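Local coordinates for LanC-like protein GCR2 (Arabidopsis thaliana, PDB 3T33), which binds zinc, belongs to the LanC-like family and may play a role in abscisic acid signalling, at residues L57-K62 / E390-M395; Y89-S94 / E101-L106; L260-Q265 / S275-K280; F268-Y273 / W322-L327. All coordinates share one frame; numbering follows the deposited sequence.

Contact 1 (L57-K62 / E390-M395); sequences LSIKDK and EGIGGM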
loop_
_atom_site.group_PDB
_atom_site.type_symbol
_atom_site.label_atom_id
_atom_site.label_comp_id
_atom_site.label_asym_id
_atom_site.label_seq_id
_atom_site.Cartn_x
_atom_site.Cartn_y
_atom_site.Cartn_z
ATOM N N LEU A 57 10.448 15.820 -2.386
ATOM C CA LEU A 57 10.298 17.036 -1.552
ATOM C C LEU A 57 9.460 18.074 -2.270
ATOM O O LEU A 57 8.525 18.636 -1.681
ATOM C CB LEU A 57 11.608 17.623 -1.138
ATOM C CG LEU A 57 12.463 16.808 -0.183
ATOM C CD1 LEU A 57 13.728 17.613 0.175
ATOM C CD2 LEU A 57 11.711 16.397 1.076
ATOM N N SER A 58 9.692 18.286 -3.553
ATOM C CA SER A 58 8.826 19.239 -4.224
ATOM C C SER A 58 7.418 18.746 -4.255
ATOM O O SER A 58 6.562 19.550 -4.011
ATOM C CB SER A 58 9.245 19.624 -5.642
ATOM O OG SER A 58 10.647 19.435 -5.839
ATOM N N ILE A 59 7.147 17.469 -4.582
ATOM C CA ILE A 59 5.728 16.977 -4.515
ATOM C C ILE A 59 5.146 17.199 -3.090
ATOM O O ILE A 59 4.095 17.802 -2.933
ATOM C CB ILE A 59 5.546 15.516 -4.999
ATOM C CG1 ILE A 59 6.017 15.386 -6.440
ATOM C CG2 ILE A 59 4.066 14.978 -4.854
ATOM C CD1 ILE A 59 6.252 13.904 -6.834
ATOM N N LYS A 60 5.855 16.702 -2.081
ATOM C CA LYS A 60 5.422 16.849 -0.697
ATOM C C LYS A 60 5.022 18.290 -0.399
ATOM O O LYS A 60 3.953 18.545 0.155
ATOM C CB LYS A 60 6.528 16.402 0.260
ATOM C CG LYS A 60 6.200 16.612 1.730
ATOM C CD LYS A 60 7.430 16.424 2.603
ATOM C CE LYS A 60 8.186 17.731 2.782
ATOM N NZ LYS A 60 8.990 17.741 4.034
ATOM N N ASP A 61 5.887 19.228 -0.772
ATOM C CA ASP A 61 5.621 20.644 -0.553
ATOM C C ASP A 61 4.340 21.075 -1.259
ATOM O O ASP A 61 3.500 21.762 -0.678
ATOM C CB ASP A 61 6.799 21.492 -1.036
ATOM C CG ASP A 61 7.919 21.568 -0.018
ATOM O OD1 ASP A 61 7.848 20.846 1.000
ATOM O OD2 ASP A 61 8.869 22.348 -0.234
ATOM N N LYS A 62 4.197 20.665 -2.515
ATOM C CA LYS A 62 3.014 21.001 -3.300
ATOM C C LYS A 62 1.750 20.466 -2.637
ATOM O O LYS A 62 0.730 21.152 -2.579
ATOM C CB LYS A 62 3.139 20.446 -4.720
ATOM C CG LYS A 62 1.884 20.606 -5.562
ATOM C CD LYS A 62 1.509 22.071 -5.721
ATOM C CE LYS A 62 0.710 22.300 -6.994
ATOM N NZ LYS A 62 -0.073 23.566 -6.938
ATOM N N GLU A 390 -4.896 8.513 -4.430
ATOM C CA GLU A 390 -5.328 8.749 -5.799
ATOM C C GLU A 390 -4.414 9.716 -6.481
ATOM O O GLU A 390 -4.175 9.598 -7.695
ATOM C CB GLU A 390 -6.719 9.348 -5.831
ATOM C CG GLU A 390 -7.829 8.356 -5.530
ATOM C CD GLU A 390 -9.255 8.977 -5.543
ATOM O OE1 GLU A 390 -9.385 10.242 -5.566
ATOM O OE2 GLU A 390 -10.236 8.174 -5.521
ATOM N N GLY A 391 -3.955 10.710 -5.724
ATOM C CA GLY A 391 -3.153 11.784 -6.323
ATOM C C GLY A 391 -1.640 11.674 -6.103
ATOM O O GLY A 391 -1.100 10.565 -5.861
ATOM N N ILE A 392 -0.970 12.824 -6.164
ATOM C CA ILE A 392 0.463 12.825 -6.212
ATOM C C ILE A 392 1.034 12.670 -4.825
ATOM O O ILE A 392 2.233 12.450 -4.670
ATOM C CB ILE A 392 1.078 14.089 -6.914
ATOM C CG1 ILE A 392 0.722 15.396 -6.187
ATOM C CG2 ILE A 392 0.639 14.158 -8.318
ATOM C CD1 ILE A 392 1.377 16.630 -6.762
ATOM N N GLY A 393 0.199 12.851 -3.811
ATOM C CA GLY A 393 0.611 12.518 -2.417
ATOM C C GLY A 393 1.272 11.130 -2.369
ATOM O O GLY A 393 2.281 10.940 -1.708
ATOM N N GLY A 394 0.709 10.160 -3.084
ATOM C CA GLY A 394 1.150 8.749 -2.999
ATOM C C GLY A 394 2.433 8.493 -3.809
ATOM O O GLY A 394 3.271 7.569 -3.488
ATOM N N MET A 395 2.595 9.302 -4.835
ATOM C CA MET A 395 3.854 9.320 -5.654
ATOM C C MET A 395 4.953 9.844 -4.807
ATOM O O MET A 395 6.003 9.233 -4.750
ATOM C CB MET A 395 3.699 10.201 -6.880
ATOM C CG MET A 395 4.867 10.111 -7.861
ATOM S SD MET A 395 4.605 11.163 -9.286
ATOM C CE MET A 395 6.258 11.180 -9.994
#
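Ile59, on helix 45-69, drives both arms of its branched side chain into the start of helix 392-402. The tight part of the contact lies around its CG2, which reaches 3.1 Å from the carbonyl O of Ile392 and at the same time 3.6 Å from Ile392 CG1. Both CB and CD1 of Ile392 also lie close to this one methyl, so that it rests against the CB-CG1-CD1 arm of Ile392. The first torsion of Ile59 (chi1 -59°) sends CG2 opposite to its own backbone N, toward Ile392, and leaves CG1 to carry CD1 in another direction. That second arm meets Met395 at about a right angle, CD1 standing 4.0 Å from SD, with CG and CE of the methionine only slightly farther away.

The two segments bring together helix 45-69 and the last helix of the chain, 392-402, more than 300 residues apart in sequence, in a helical, strand-free fold consistent with the alpha/alpha toroid known for LanC-like proteins. Ala396 and Leu399 extend the floor under Ile59 along helix 392-402, and Leu366 and Ser370 of helix 353-375 back Met395.

Toward the solvent the packing thins. Lys62 sets out toward the other helix but bends at chi2 (60°), and just its aliphatic part takes part, CG lying 4.2 Å from CD1 of Ile392. The chain then leads away, and its ammonium group forms a salt bridge with Glu66 one turn on in the same helix. Ile392 is itself partly exposed here, with Val63 of helix 45-69 as a further neighbour.

Contact 2 (Y89-S94 / E101-L106); sequences YLLFKS and EDDLKL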
loop_
_atom_site.group_PDB
_atom_site.type_symbol
_atom_site.label_atom_id
_atom_site.label_comp_id
_atom_site.label_asym_id
_atom_site.label_seq_id
_atom_site.Cartn_x
_atom_site.Cartn_y
_atom_site.Cartn_z
ATOM N N TYR A 89 0.238 11.600 6.881
ATOM C CA TYR A 89 1.025 10.377 6.741
ATOM C C TYR A 89 2.227 10.580 5.849
ATOM O O TYR A 89 3.311 10.089 6.106
ATOM C CB TYR A 89 0.120 9.202 6.258
ATOM C CG TYR A 89 0.663 7.854 6.645
ATOM C CD1 TYR A 89 1.375 7.645 7.828
ATOM C CD2 TYR A 89 0.552 6.786 5.766
ATOM C CE1 TYR A 89 1.918 6.368 8.130
ATOM C CE2 TYR A 89 1.070 5.551 6.056
ATOM C CZ TYR A 89 1.730 5.324 7.226
ATOM O OH TYR A 89 2.215 4.018 7.392
ATOM N N LEU A 90 2.034 11.336 4.803
ATOM C CA LEU A 90 3.144 11.670 3.902
ATOM C C LEU A 90 4.231 12.443 4.684
ATOM O O LEU A 90 5.448 12.245 4.469
ATOM C CB LEU A 90 2.617 12.456 2.707
ATOM C CG LEU A 90 3.758 13.089 1.845
ATOM C CD1 LEU A 90 4.684 12.014 1.229
ATOM C CD2 LEU A 90 3.148 14.021 0.747
ATOM N N LEU A 91 3.778 13.320 5.602
ATOM C CA LEU A 91 4.655 14.133 6.443
ATOM C C LEU A 91 5.367 13.285 7.437
ATOM O O LEU A 91 6.570 13.498 7.730
ATOM C CB LEU A 91 3.841 15.244 7.142
ATOM C CG LEU A 91 3.637 16.442 6.209
ATOM C CD1 LEU A 91 2.542 17.294 6.748
ATOM C CD2 LEU A 91 4.930 17.249 6.145
ATOM N N PHE A 92 4.622 12.334 7.995
ATOM C CA PHE A 92 5.234 11.298 8.839
ATOM C C PHE A 92 6.347 10.463 8.091
ATOM O O PHE A 92 7.428 10.255 8.617
ATOM C CB PHE A 92 4.159 10.370 9.443
ATOM C CG PHE A 92 4.711 9.426 10.471
ATOM C CD1 PHE A 92 5.170 9.899 11.686
ATOM C CD2 PHE A 92 4.820 8.077 10.210
ATOM C CE1 PHE A 92 5.747 9.038 12.632
ATOM C CE2 PHE A 92 5.409 7.203 11.159
ATOM C CZ PHE A 92 5.851 7.712 12.385
ATOM N N LYS A 93 6.057 9.976 6.897
ATOM C CA LYS A 93 7.023 9.228 6.110
ATOM C C LYS A 93 8.268 10.104 5.826
ATOM O O LYS A 93 9.422 9.638 5.839
ATOM C CB LYS A 93 6.366 8.871 4.787
ATOM C CG LYS A 93 7.311 8.270 3.806
ATOM C CD LYS A 93 7.249 6.738 3.792
ATOM C CE LYS A 93 8.339 6.154 4.501
ATOM N NZ LYS A 93 8.090 4.686 4.700
ATOM N N SER A 94 8.035 11.375 5.592
ATOM C CA SER A 94 9.117 12.301 5.344
ATOM C C SER A 94 9.938 12.534 6.582
ATOM O O SER A 94 11.161 12.662 6.537
ATOM C CB SER A 94 8.545 13.623 4.892
ATOM O OG SER A 94 9.606 14.491 4.589
ATOM N N GLU A 101 12.063 17.459 12.122
ATOM C CA GLU A 101 11.067 17.493 13.202
ATOM C C GLU A 101 9.950 18.431 12.835
ATOM O O GLU A 101 8.859 18.314 13.381
ATOM C CB GLU A 101 11.633 17.846 14.603
ATOM C CG GLU A 101 12.991 17.141 15.042
ATOM C CD GLU A 101 12.883 15.718 15.708
ATOM O OE1 GLU A 101 11.837 15.383 16.358
ATOM O OE2 GLU A 101 13.897 14.945 15.603
ATOM N N ASP A 102 10.168 19.334 11.888
ATOM C CA ASP A 102 9.045 20.165 11.442
ATOM C C ASP A 102 7.993 19.345 10.677
ATOM O O ASP A 102 6.798 19.712 10.662
ATOM C CB ASP A 102 9.505 21.363 10.596
ATOM C CG ASP A 102 10.313 22.403 11.413
ATOM O OD1 ASP A 102 10.256 22.421 12.689
ATOM O OD2 ASP A 102 11.036 23.211 10.764
ATOM N N ASP A 103 8.461 18.282 10.007
ATOM C CA ASP A 103 7.572 17.351 9.298
ATOM C C ASP A 103 6.658 16.655 10.357
ATOM O O ASP A 103 5.488 16.505 10.134
ATOM C CB ASP A 103 8.341 16.287 8.479
ATOM C CG ASP A 103 8.790 16.786 7.081
ATOM O OD1 ASP A 103 8.294 17.811 6.571
ATOM O OD2 ASP A 103 9.670 16.124 6.466
ATOM N N LEU A 104 7.238 16.205 11.466
ATOM C CA LEU A 104 6.491 15.528 12.519
ATOM C C LEU A 104 5.479 16.455 13.194
ATOM O O LEU A 104 4.344 16.070 13.424
ATOM C CB LEU A 104 7.455 14.974 13.536
ATOM C CG LEU A 104 6.923 14.233 14.772
ATOM C CD1 LEU A 104 6.166 12.958 14.340
ATOM C CD2 LEU A 104 8.085 13.887 15.635
ATOM N N LYS A 105 5.880 17.695 13.469
ATOM C CA LYS A 105 4.981 18.675 14.078
ATOM C C LYS A 105 3.837 18.957 13.157
ATOM O O LYS A 105 2.705 19.044 13.582
ATOM C CB LYS A 105 5.721 19.986 14.450
ATOM C CG LYS A 105 6.186 19.975 15.903
ATOM C CD LYS A 105 7.453 20.785 16.133
ATOM C CE LYS A 105 8.301 20.148 17.237
ATOM N NZ LYS A 105 9.794 20.086 16.866
ATOM N N LEU A 106 4.127 19.135 11.887
ATOM C CA LEU A 106 3.074 19.540 11.004
ATOM C C LEU A 106 2.085 18.362 10.933
ATOM O O LEU A 106 0.853 18.567 10.960
ATOM C CB LEU A 106 3.623 19.881 9.623
ATOM C CG LEU A 106 2.526 20.480 8.737
ATOM C CD1 LEU A 106 1.921 21.706 9.481
ATOM C CD2 LEU A 106 3.056 20.869 7.350
#
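A helical hairpin is formed here: helix 84-98 and helix 101-118 follow each other after a very short turn and pack antiparallel, their local axes 7.9 Å apart with 156° between their directions, as part of the helical LanC-like fold. Leu91 lies at the middle of the interface. Its CD1 meets CD2 of Leu106 at 3.7 Å, the two side chains crossing at a slant, while its other methyl, CD2, lies 3.4 Å from OD1 of Asp103. Val64 of helix 45-69 touches both leucines and continues this apolar patch into a third helix. On another flank Phe92 and Leu104 run side by side in the same direction. CD1 of Leu104 sits at the ring edge, near the ring plane and 4.2 Å from CD1 of Phe92, and helix 130-144 packs against both residues.

The polar element is Asp103, a buried carboxylate. OD1 takes a salt bridge from Lys60 of helix 45-69, which probably balances its charge away from solvent. Ser94 binds the other oxygen: with chi1 at -177°, its hydroxyl projects from helix 84-98 toward the aspartate, and OG donates a very short hydrogen bond of 2.5 Å to Asp103 OD2.

Contact 3 (L260-Q265 / S275-K280); sequences LSYMIQ and SSEGSK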
loop_
_atom_site.group_PDB
_atom_site.type_symbol
_atom_site.label_atom_id
_atom_site.label_comp_id
_atom_site.label_asym_id
_atom_site.label_seq_id
_atom_site.Cartn_x
_atom_site.Cartn_y
_atom_site.Cartn_z
ATOM N N LEU A 260 -5.619 -18.887 -0.293
ATOM C CA LEU A 260 -4.601 -18.388 -1.219
ATOM C C LEU A 260 -4.276 -19.393 -2.353
ATOM O O LEU A 260 -4.219 -18.996 -3.502
ATOM C CB LEU A 260 -3.342 -17.904 -0.475
ATOM C CG LEU A 260 -3.433 -16.666 0.433
ATOM C CD1 LEU A 260 -2.137 -16.455 1.101
ATOM C CD2 LEU A 260 -3.803 -15.445 -0.358
ATOM N N SER A 261 -4.099 -20.678 -2.045
ATOM C CA SER A 261 -4.048 -21.696 -3.120
ATOM C C SER A 261 -5.234 -21.595 -4.049
ATOM O O SER A 261 -5.083 -21.492 -5.259
ATOM C CB SER A 261 -4.007 -23.096 -2.542
ATOM O OG SER A 261 -2.941 -23.137 -1.632
ATOM N N TYR A 262 -6.427 -21.606 -3.485
ATOM C CA TYR A 262 -7.619 -21.498 -4.307
ATOM C C TYR A 262 -7.444 -20.422 -5.352
ATOM O O TYR A 262 -7.612 -20.676 -6.510
ATOM C CB TYR A 262 -8.839 -21.205 -3.430
ATOM C CG TYR A 262 -10.050 -20.844 -4.241
ATOM C CD1 TYR A 262 -10.857 -21.843 -4.801
ATOM C CD2 TYR A 262 -10.367 -19.517 -4.483
ATOM C CE1 TYR A 262 -11.944 -21.516 -5.555
ATOM C CE2 TYR A 262 -11.445 -19.187 -5.217
ATOM C CZ TYR A 262 -12.223 -20.190 -5.758
ATOM O OH TYR A 262 -13.296 -19.847 -6.504
ATOM N N MET A 263 -7.084 -19.211 -4.926
ATOM C CA MET A 263 -6.859 -18.057 -5.819
ATOM C C MET A 263 -5.761 -18.271 -6.875
ATOM O O MET A 263 -5.889 -17.861 -8.022
ATOM C CB MET A 263 -6.507 -16.840 -4.968
ATOM C CG MET A 263 -7.681 -16.306 -4.106
ATOM S SD MET A 263 -7.341 -14.760 -3.164
ATOM C CE MET A 263 -7.873 -13.651 -4.418
ATOM N N ILE A 264 -4.681 -18.927 -6.488
ATOM C CA ILE A 264 -3.600 -19.205 -7.417
ATOM C C ILE A 264 -4.127 -20.096 -8.540
ATOM O O ILE A 264 -4.108 -19.708 -9.721
ATOM C CB ILE A 264 -2.357 -19.778 -6.655
ATOM C CG1 ILE A 264 -1.792 -18.691 -5.732
ATOM C CG2 ILE A 264 -1.252 -20.288 -7.629
ATOM C CD1 ILE A 264 -0.763 -19.156 -4.774
ATOM N N GLN A 265 -4.689 -21.251 -8.156
ATOM C CA GLN A 265 -5.173 -22.276 -9.116
ATOM C C GLN A 265 -6.263 -21.734 -10.044
ATOM O O GLN A 265 -6.602 -22.371 -11.036
ATOM C CB GLN A 265 -5.703 -23.510 -8.373
ATOM C CG GLN A 265 -4.730 -24.091 -7.308
ATOM C CD GLN A 265 -5.385 -25.143 -6.366
ATOM O OE1 GLN A 265 -4.893 -25.391 -5.243
ATOM N NE2 GLN A 265 -6.483 -25.776 -6.830
ATOM N N SER A 275 -11.096 -9.793 -10.424
ATOM C CA SER A 275 -11.662 -8.904 -9.423
ATOM C C SER A 275 -12.616 -9.591 -8.390
ATOM O O SER A 275 -12.510 -9.331 -7.195
ATOM C CB SER A 275 -12.270 -7.638 -10.048
ATOM O OG SER A 275 -13.358 -7.918 -10.900
ATOM N N SER A 276 -13.499 -10.480 -8.836
ATOM C CA SER A 276 -14.560 -11.080 -7.956
ATOM C C SER A 276 -15.013 -12.383 -8.569
ATOM O O SER A 276 -14.927 -12.487 -9.784
ATOM C CB SER A 276 -15.783 -10.179 -7.888
ATOM O OG SER A 276 -16.096 -9.792 -9.205
ATOM N N GLU A 277 -15.505 -13.319 -7.746
ATOM C CA GLU A 277 -15.931 -14.681 -8.144
ATOM C C GLU A 277 -16.767 -14.745 -9.411
ATOM O O GLU A 277 -17.672 -13.919 -9.605
ATOM C CB GLU A 277 -16.673 -15.386 -7.021
ATOM C CG GLU A 277 -15.760 -16.102 -6.037
ATOM C CD GLU A 277 -15.180 -17.404 -6.577
ATOM O OE1 GLU A 277 -15.726 -18.474 -6.214
ATOM O OE2 GLU A 277 -14.195 -17.372 -7.369
ATOM N N GLY A 278 -16.425 -15.746 -10.251
ATOM C CA GLY A 278 -16.750 -15.806 -11.684
ATOM C C GLY A 278 -16.855 -14.451 -12.394
ATOM O O GLY A 278 -17.945 -14.062 -12.851
ATOM N N SER A 279 -15.759 -13.695 -12.476
ATOM C CA SER A 279 -15.758 -12.527 -13.380
ATOM C C SER A 279 -15.136 -12.946 -14.709
ATOM O O SER A 279 -14.179 -13.726 -14.735
ATOM C CB SER A 279 -15.033 -11.310 -12.813
ATOM O OG SER A 279 -15.022 -10.275 -13.790
ATOM N N LYS A 280 -15.689 -12.449 -15.809
ATOM C CA LYS A 280 -15.305 -12.958 -17.125
ATOM C C LYS A 280 -14.326 -12.022 -17.841
ATOM O O LYS A 280 -14.044 -12.193 -19.046
ATOM C CB LYS A 280 -16.542 -13.250 -18.002
ATOM C CG LYS A 280 -17.324 -14.536 -17.601
ATOM C CD LYS A 280 -17.461 -15.535 -18.776
ATOM C CE LYS A 280 -18.303 -16.764 -18.407
ATOM N NZ LYS A 280 -19.659 -16.705 -19.058
#
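Segment 260-265 is helical and belongs to helix 250-265, whereas 275-280 is an irregular loop that turns at Gly278, where phi is positive. Across this gap one pair of side chains makes the contact, Tyr262 and Glu277 approaching from opposite directions. The tyrosine OH donates a hydrogen bond to Glu277 OE2 at 2.8 Å. This oxygen lies in the plane of the phenol ring, at its edge, and is approached on its syn side, although the hydroxyl stands 30° out of the carboxylate plane. OE1 of Glu277 is also 2.8 Å from Tyr262 OH, so the phenol oxygen faces the mouth of the carboxylate, whose plane is turned 73° from that of the ring. A bend at chi2 (-75°) folds the glutamate chain and brings the carboxylate round to the phenol.

OE2 has a second, weak hydrogen bond, from the indole NE1 of Trp230, which would further favour a charged carboxylate at this partly exposed place. Backbone bonds of Ser275 to Trp230 and of Glu277 to Arg228 hold the loop beside the chain that leads into helix 236-244. On helix 250-265 itself, Leu260 and Ile264 pack against helices 291-305 and 308-324.

Contact 4 (F268-Y273 / W322-L327); sequences FPSGNY and WSRGLL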
loop_
_atom_site.group_PDB
_atom_site.type_symbol
_atom_site.label_atom_id
_atom_site.label_comp_id
_atom_site.label_asym_id
_atom_site.label_seq_id
_atom_site.Cartn_x
_atom_site.Cartn_y
_atom_site.Cartn_z
ATOM N N PHE A 268 -6.576 -15.953 -14.101
ATOM C CA PHE A 268 -6.686 -15.935 -15.538
ATOM C C PHE A 268 -5.566 -16.713 -16.293
ATOM O O PHE A 268 -4.446 -16.918 -15.771
ATOM C CB PHE A 268 -6.794 -14.484 -16.039
ATOM C CG PHE A 268 -8.072 -13.792 -15.632
ATOM C CD1 PHE A 268 -9.327 -14.315 -16.014
ATOM C CD2 PHE A 268 -8.030 -12.613 -14.857
ATOM C CE1 PHE A 268 -10.517 -13.674 -15.638
ATOM C CE2 PHE A 268 -9.201 -11.966 -14.459
ATOM C CZ PHE A 268 -10.461 -12.498 -14.850
ATOM N N PRO A 269 -5.874 -17.188 -17.524
ATOM C CA PRO A 269 -4.805 -17.705 -18.386
ATOM C C PRO A 269 -3.610 -16.709 -18.539
ATOM O O PRO A 269 -2.465 -17.142 -18.709
ATOM C CB PRO A 269 -5.515 -17.941 -19.739
ATOM C CG PRO A 269 -6.983 -17.335 -19.592
ATOM C CD PRO A 269 -7.220 -17.453 -18.087
ATOM N N SER A 270 -3.872 -15.406 -18.486
ATOM C CA SER A 270 -2.788 -14.394 -18.495
ATOM C C SER A 270 -1.947 -14.314 -17.189
ATOM O O SER A 270 -0.871 -13.687 -17.187
ATOM C CB SER A 270 -3.359 -13.014 -18.796
ATOM O OG SER A 270 -4.004 -12.529 -17.637
ATOM N N GLY A 271 -2.429 -14.921 -16.094
ATOM C CA GLY A 271 -1.729 -14.897 -14.807
ATOM C C GLY A 271 -2.249 -13.777 -13.875
ATOM O O GLY A 271 -1.972 -13.781 -12.676
ATOM N N ASN A 272 -2.967 -12.806 -14.438
ATOM C CA ASN A 272 -3.737 -11.851 -13.649
ATOM C C ASN A 272 -4.827 -12.521 -12.827
ATOM O O ASN A 272 -5.152 -13.703 -13.053
ATOM C CB ASN A 272 -4.289 -10.717 -14.525
ATOM C CG ASN A 272 -4.810 -9.509 -13.681
ATOM O OD1 ASN A 272 -5.627 -8.714 -14.144
ATOM N ND2 ASN A 272 -4.352 -9.408 -12.443
ATOM N N TYR A 273 -5.298 -11.807 -11.797
ATOM C CA TYR A 273 -6.293 -12.308 -10.815
ATOM C C TYR A 273 -7.663 -11.624 -11.046
ATOM O O TYR A 273 -7.746 -10.422 -11.368
ATOM C CB TYR A 273 -5.797 -12.088 -9.366
ATOM C CG TYR A 273 -4.724 -13.049 -9.001
ATOM C CD1 TYR A 273 -3.420 -12.877 -9.465
ATOM C CD2 TYR A 273 -5.010 -14.205 -8.249
ATOM C CE1 TYR A 273 -2.411 -13.796 -9.148
ATOM C CE2 TYR A 273 -4.024 -15.145 -7.950
ATOM C CZ TYR A 273 -2.720 -14.931 -8.417
ATOM O OH TYR A 273 -1.733 -15.839 -8.148
ATOM N N TRP A 322 4.853 -6.314 -14.307
ATOM C CA TRP A 322 5.905 -5.797 -15.182
ATOM C C TRP A 322 5.400 -5.515 -16.594
ATOM O O TRP A 322 5.780 -4.490 -17.188
ATOM C CB TRP A 322 7.150 -6.688 -15.163
ATOM C CG TRP A 322 8.308 -6.193 -15.957
ATOM C CD1 TRP A 322 8.894 -6.842 -16.989
ATOM C CD2 TRP A 322 9.062 -4.967 -15.771
ATOM N NE1 TRP A 322 9.928 -6.094 -17.479
ATOM C CE2 TRP A 322 10.066 -4.951 -16.751
ATOM C CE3 TRP A 322 8.963 -3.877 -14.885
ATOM C CZ2 TRP A 322 11.012 -3.887 -16.878
ATOM C CZ3 TRP A 322 9.901 -2.800 -15.005
ATOM C CH2 TRP A 322 10.908 -2.829 -15.994
ATOM N N SER A 323 4.537 -6.363 -17.152
ATOM C CA SER A 323 4.088 -6.044 -18.510
ATOM C C SER A 323 2.846 -5.189 -18.608
ATOM O O SER A 323 2.711 -4.401 -19.554
ATOM C CB SER A 323 3.943 -7.293 -19.391
ATOM O OG SER A 323 2.739 -7.964 -19.103
ATOM N N ARG A 324 1.948 -5.284 -17.645
ATOM C CA ARG A 324 0.699 -4.522 -17.775
ATOM C C ARG A 324 0.504 -3.484 -16.663
ATOM O O ARG A 324 -0.540 -2.828 -16.623
ATOM C CB ARG A 324 -0.496 -5.476 -17.795
ATOM C CG ARG A 324 -0.584 -6.446 -19.021
ATOM C CD ARG A 324 -1.506 -7.664 -18.699
ATOM N NE ARG A 324 -2.896 -7.241 -18.531
ATOM C CZ ARG A 324 -3.881 -8.021 -18.101
ATOM N NH1 ARG A 324 -3.682 -9.306 -17.789
ATOM N NH2 ARG A 324 -5.098 -7.506 -18.002
ATOM N N GLY A 325 1.505 -3.324 -15.782
ATOM C CA GLY A 325 1.312 -2.629 -14.520
ATOM C C GLY A 325 1.606 -1.165 -14.607
ATOM O O GLY A 325 1.400 -0.416 -13.653
ATOM N N LEU A 326 2.107 -0.755 -15.749
ATOM C CA LEU A 326 2.398 0.646 -16.012
ATOM C C LEU A 326 1.126 1.437 -16.449
ATOM O O LEU A 326 1.027 1.982 -17.559
ATOM C CB LEU A 326 3.539 0.715 -17.030
ATOM C CG LEU A 326 4.457 1.928 -17.050
ATOM C CD1 LEU A 326 5.287 2.094 -15.744
ATOM C CD2 LEU A 326 5.399 1.827 -18.310
ATOM N N LEU A 327 0.178 1.502 -15.519
ATOM C CA LEU A 327 -1.137 2.092 -15.658
ATOM C C LEU A 327 -1.088 3.541 -16.122
ATOM O O LEU A 327 -0.155 4.267 -15.771
ATOM C CB LEU A 327 -1.795 2.050 -14.269
ATOM C CG LEU A 327 -2.692 0.891 -13.804
ATOM C CD1 LEU A 327 -2.592 -0.349 -14.666
ATOM C CD2 LEU A 327 -2.599 0.581 -12.330
#
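Arg324, on helix 308-324, reaches across to Ser270 and Asn272 in the loop that follows helix 250-265. Its CB points toward this loop, and CB, CG and CD serve as the stalk that spans the distance. After CD a bend at chi3 (67°) turns NE and the guanidinium toward the two residues. NH1 carries the contact: it lies 3.2 Å from Ser270 OG, which is at the guanidinium edge near its plane, and 3.6 Å from CB of Asn272, which approaches obliquely. NH2, the other tip, forms a salt bridge with Asp282.

The serine belongs to a type I beta turn from Phe268 to Gly271, closed by the bond from Gly271 N to Phe268 O at 2.9 Å. Its chi1 of 76° holds OG back over the turn, where Asn272 N donates to it a weak, 3.4 Å hydrogen bond. Ser270 OG is also bonded to OD2 of Asp282, the other oxygen of the carboxylate that Arg324 grips.

The side chain of Asn272 lies about 13 Å from the bound zinc ion. With Asp282 joined to both Ser270 and Arg324, the chemistry implies that an acidic residue from outside the two segments links turn and helix, probably compensating the arginine's charge.

From the N terminus, the first segment of contact 1 opens the longest loop, which closes only at 390-395 on the final helix and spans the other three contacts. Contact 2 opens and closes early within it, as a local hairpin, and is complete before contacts 3 and 4 begin. It touches contact 1 directly through the salt bridge between Lys60 and Asp103, so helices 45-69, 84-98, 101-118 and 392-402 form one cluster. Contacts 3 and 4 cross, their segments alternating along the chain, and join helix 250-265 and its following loop to helix 308-324. That pair lies far from contact 2, across the chain's centre, with centres 35 to 39 Å away.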